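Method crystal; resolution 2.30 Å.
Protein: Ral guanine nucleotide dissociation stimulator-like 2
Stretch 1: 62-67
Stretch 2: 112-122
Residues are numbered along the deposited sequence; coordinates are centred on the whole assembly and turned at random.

Stretch 1 62-67: HLLDAR
Stretch 2 (112-122) ERTTGVAISVL

What backbone frame carries the contact? Residues 112-122 form one unbroken stretch of a longer helix, with phi/psi near -65/-42 and i to i+4 bonds throughout; Val117 N to Arg113 O is 3.0 Å, Ala118 N to Thr114 O 2.8 Å and Val121 N to Val117 O 2.8 Å. The other side of the contact begins at the end of a second helix, which holds His62 and Leu63 and is left at Leu64 (phi/psi -97/9). Asp65 is extended at -82/128, and Ala66 (-61/-26) and Arg67 (-80/-22) return to helical angles. A weak bond from Asp65 N to His62 O, 3.4 Å, spans the exit. Asp65 then precedes the turn into another helix and caps it: Arg67 N gives a nearly straight but weak bond to Asp65 OD1 at 3.5 Å, with the Asp65 side chain in t and its CA-to-CB bond pointing away from the partner helix.

How does Leu64, which has more surface covered than any other residue here, meet the helix? Leu64 CA lies 5.6 Å from Val117 CA, the closest CA pair and the register point of the contact. The CA-to-CB bond points sideways, and chi1 m with chi2 t carries Leu64 CD2 to 3.8 Å from Ala118 CA and 4.0 Å from Ala118 CB. Leu64 CD2 thus reaches the backbone of the helix as well as the Ala118 methyl. Leu64 CB stands 4.0 Å from CG2 of Thr114, whose chi1 is m, while Leu64 O lies 3.6 Å from that same Thr114 CG2. The methyl cannot donate a conventional hydrogen bond, so this is packing.

Why does Val117 touch so many neighbours? Its CA-to-CB bond points toward the first stretch, and with chi1 at -176° (t) the two methyls meet different atoms of residues 63-66. Val117 CG1 approaches three successive carbonyl oxygens: Leu63 O at 3.8 Å, Leu64 O at 3.6 Å and Asp65 O at 4.2 Å. Val117 CG2 meets Ala66, 3.7 Å from its CA and 3.8 Å from its CB. The CA-to-CB bond of Ala66 points toward the helix, and Ala66 CB also lies 3.9 Å from Arg113 CD, so it is the aliphatic part of that arginine that packs here. Arg113 runs t, t, m along chi1 to chi3, with chi4 at 156°.

What closes the contact one turn further along the helix? The CA-to-CB bond of Val121 points toward the first stretch, chi1 is t (161°), and Val121 CG1 comes to 3.7 Å from Leu63 CD2. Leu63 starts out sideways, but its end comes nearer, with chi1 between wells at -142° and chi2 at -150° (t). No hydrogen bond joins the two stretches; the 373 Å² they bury together rests on close packing, much of it between methyl groups and aliphatic carbons.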

# COMPACT_ATOMS: atom_id res chain seq x y z
N HIS A 62 1.39 16.21 21.85
CA HIS A 62 1.36 14.78 22.18
C HIS A 62 2.50 14.03 21.47
O HIS A 62 3.10 13.12 22.04
CB HIS A 62 -0.01 14.20 21.82
CG HIS A 62 -0.22 12.79 22.29
ND1 HIS A 62 -0.16 12.42 23.61
CD2 HIS A 62 -0.54 11.67 21.60
CE1 HIS A 62 -0.41 11.13 23.72
NE2 HIS A 62 -0.65 10.65 22.52
N LEU A 63 2.79 14.44 20.23
CA LEU A 63 3.89 13.86 19.44
C LEU A 63 5.23 13.99 20.15
O LEU A 63 6.03 13.05 20.18
CB LEU A 63 3.98 14.56 18.08
CG LEU A 63 4.31 13.82 16.77
CD1 LEU A 63 5.04 14.77 15.81
CD2 LEU A 63 5.11 12.53 16.95
N LEU A 64 5.48 15.16 20.73
CA LEU A 64 6.78 15.49 21.31
C LEU A 64 6.85 15.25 22.83
O LEU A 64 7.83 15.62 23.48
CB LEU A 64 7.19 16.93 20.95
CG LEU A 64 7.25 17.31 19.47
CD1 LEU A 64 7.82 18.71 19.31
CD2 LEU A 64 8.07 16.32 18.64
N ASP A 65 5.81 14.63 23.37
CA ASP A 65 5.77 14.22 24.77
C ASP A 65 6.53 12.91 24.94
O ASP A 65 6.25 11.93 24.23
CB ASP A 65 4.32 14.09 25.24
CG ASP A 65 4.20 13.77 26.73
OD1 ASP A 65 5.20 13.93 27.48
OD2 ASP A 65 3.10 13.37 27.16
N ALA A 66 7.47 12.89 25.87
CA ALA A 66 8.33 11.73 26.13
C ALA A 66 7.56 10.48 26.58
O ALA A 66 8.03 9.36 26.37
CB ALA A 66 9.40 12.09 27.16
N ARG A 67 6.39 10.68 27.18
CA ARG A 67 5.56 9.60 27.71
C ARG A 67 4.75 8.88 26.63
O ARG A 67 4.32 7.74 26.82
CB ARG A 67 4.61 10.13 28.79
CG ARG A 67 5.30 10.78 29.98
CD ARG A 67 4.27 11.38 30.93
NE ARG A 67 4.90 12.14 32.01
CZ ARG A 67 5.34 11.61 33.16
NH1 ARG A 67 5.21 10.31 33.39
NH2 ARG A 67 5.90 12.40 34.07
N GLU A 112 15.98 19.82 26.89
CA GLU A 112 16.79 18.72 26.36
C GLU A 112 15.97 17.45 26.12
O GLU A 112 16.21 16.73 25.14
CB GLU A 112 17.96 18.43 27.31
CG GLU A 112 19.09 17.60 26.69
CD GLU A 112 20.13 17.15 27.71
OE1 GLU A 112 20.08 17.61 28.87
OE2 GLU A 112 21.00 16.34 27.33
N ARG A 113 15.02 17.20 27.01
CA ARG A 113 14.13 16.04 26.93
C ARG A 113 13.26 16.09 25.67
O ARG A 113 13.27 15.16 24.87
CB ARG A 113 13.24 15.97 28.18
CG ARG A 113 12.35 14.74 28.28
CD ARG A 113 11.10 15.04 29.11
NE ARG A 113 11.41 15.43 30.48
CZ ARG A 113 10.61 16.16 31.26
NH1 ARG A 113 9.44 16.60 30.81
NH2 ARG A 113 10.98 16.46 32.50
N THR A 114 12.53 17.19 25.50
CA THR A 114 11.62 17.38 24.36
C THR A 114 12.38 17.46 23.04
O THR A 114 11.92 16.92 22.02
CB THR A 114 10.73 18.62 24.55
OG1 THR A 114 10.04 18.52 25.80
CG2 THR A 114 9.70 18.75 23.43
N THR A 115 13.52 18.14 23.05
CA THR A 115 14.40 18.20 21.88
C THR A 115 14.85 16.79 21.49
O THR A 115 14.91 16.45 20.31
CB THR A 115 15.62 19.12 22.12
OG1 THR A 115 15.16 20.40 22.56
CG2 THR A 115 16.42 19.30 20.84
N GLY A 116 15.14 15.96 22.50
CA GLY A 116 15.48 14.56 22.30
C GLY A 116 14.35 13.76 21.67
O GLY A 116 14.59 12.92 20.80
N VAL A 117 13.12 14.02 22.11
CA VAL A 117 11.94 13.38 21.53
C VAL A 117 11.76 13.84 20.08
O VAL A 117 11.46 13.03 19.20
CB VAL A 117 10.66 13.65 22.36
CG1 VAL A 117 9.47 12.90 21.77
CG2 VAL A 117 10.86 13.23 23.81
N ALA A 118 11.96 15.14 19.84
CA ALA A 118 11.85 15.71 18.50
C ALA A 118 12.87 15.11 17.53
O ALA A 118 12.51 14.74 16.41
CB ALA A 118 11.97 17.23 18.54
N ILE A 119 14.12 15.01 17.97
CA ILE A 119 15.19 14.36 17.19
C ILE A 119 14.81 12.91 16.87
O ILE A 119 14.97 12.46 15.74
CB ILE A 119 16.56 14.41 17.93
CG1 ILE A 119 17.02 15.86 18.18
CG2 ILE A 119 17.63 13.60 17.19
CD1 ILE A 119 17.09 16.76 16.94
N SER A 120 14.31 12.20 17.88
CA SER A 120 13.88 10.81 17.72
C SER A 120 12.70 10.66 16.75
O SER A 120 12.70 9.75 15.91
CB SER A 120 13.53 10.20 19.09
OG SER A 120 12.98 8.90 18.95
N VAL A 121 11.71 11.54 16.86
CA VAL A 121 10.55 11.54 15.98
C VAL A 121 10.93 11.86 14.53
O VAL A 121 10.48 11.19 13.60
CB VAL A 121 9.43 12.49 16.50
CG1 VAL A 121 8.44 12.85 15.39
CG2 VAL A 121 8.71 11.88 17.69
N LEU A 122 11.77 12.88 14.35
CA LEU A 122 12.20 13.30 13.02
C LEU A 122 13.09 12.26 12.35
O LEU A 122 13.03 12.09 11.13
CB LEU A 122 12.90 14.67 13.07
CG LEU A 122 12.02 15.89 13.36
CD1 LEU A 122 12.87 17.06 13.85
CD2 LEU A 122 11.18 16.30 12.15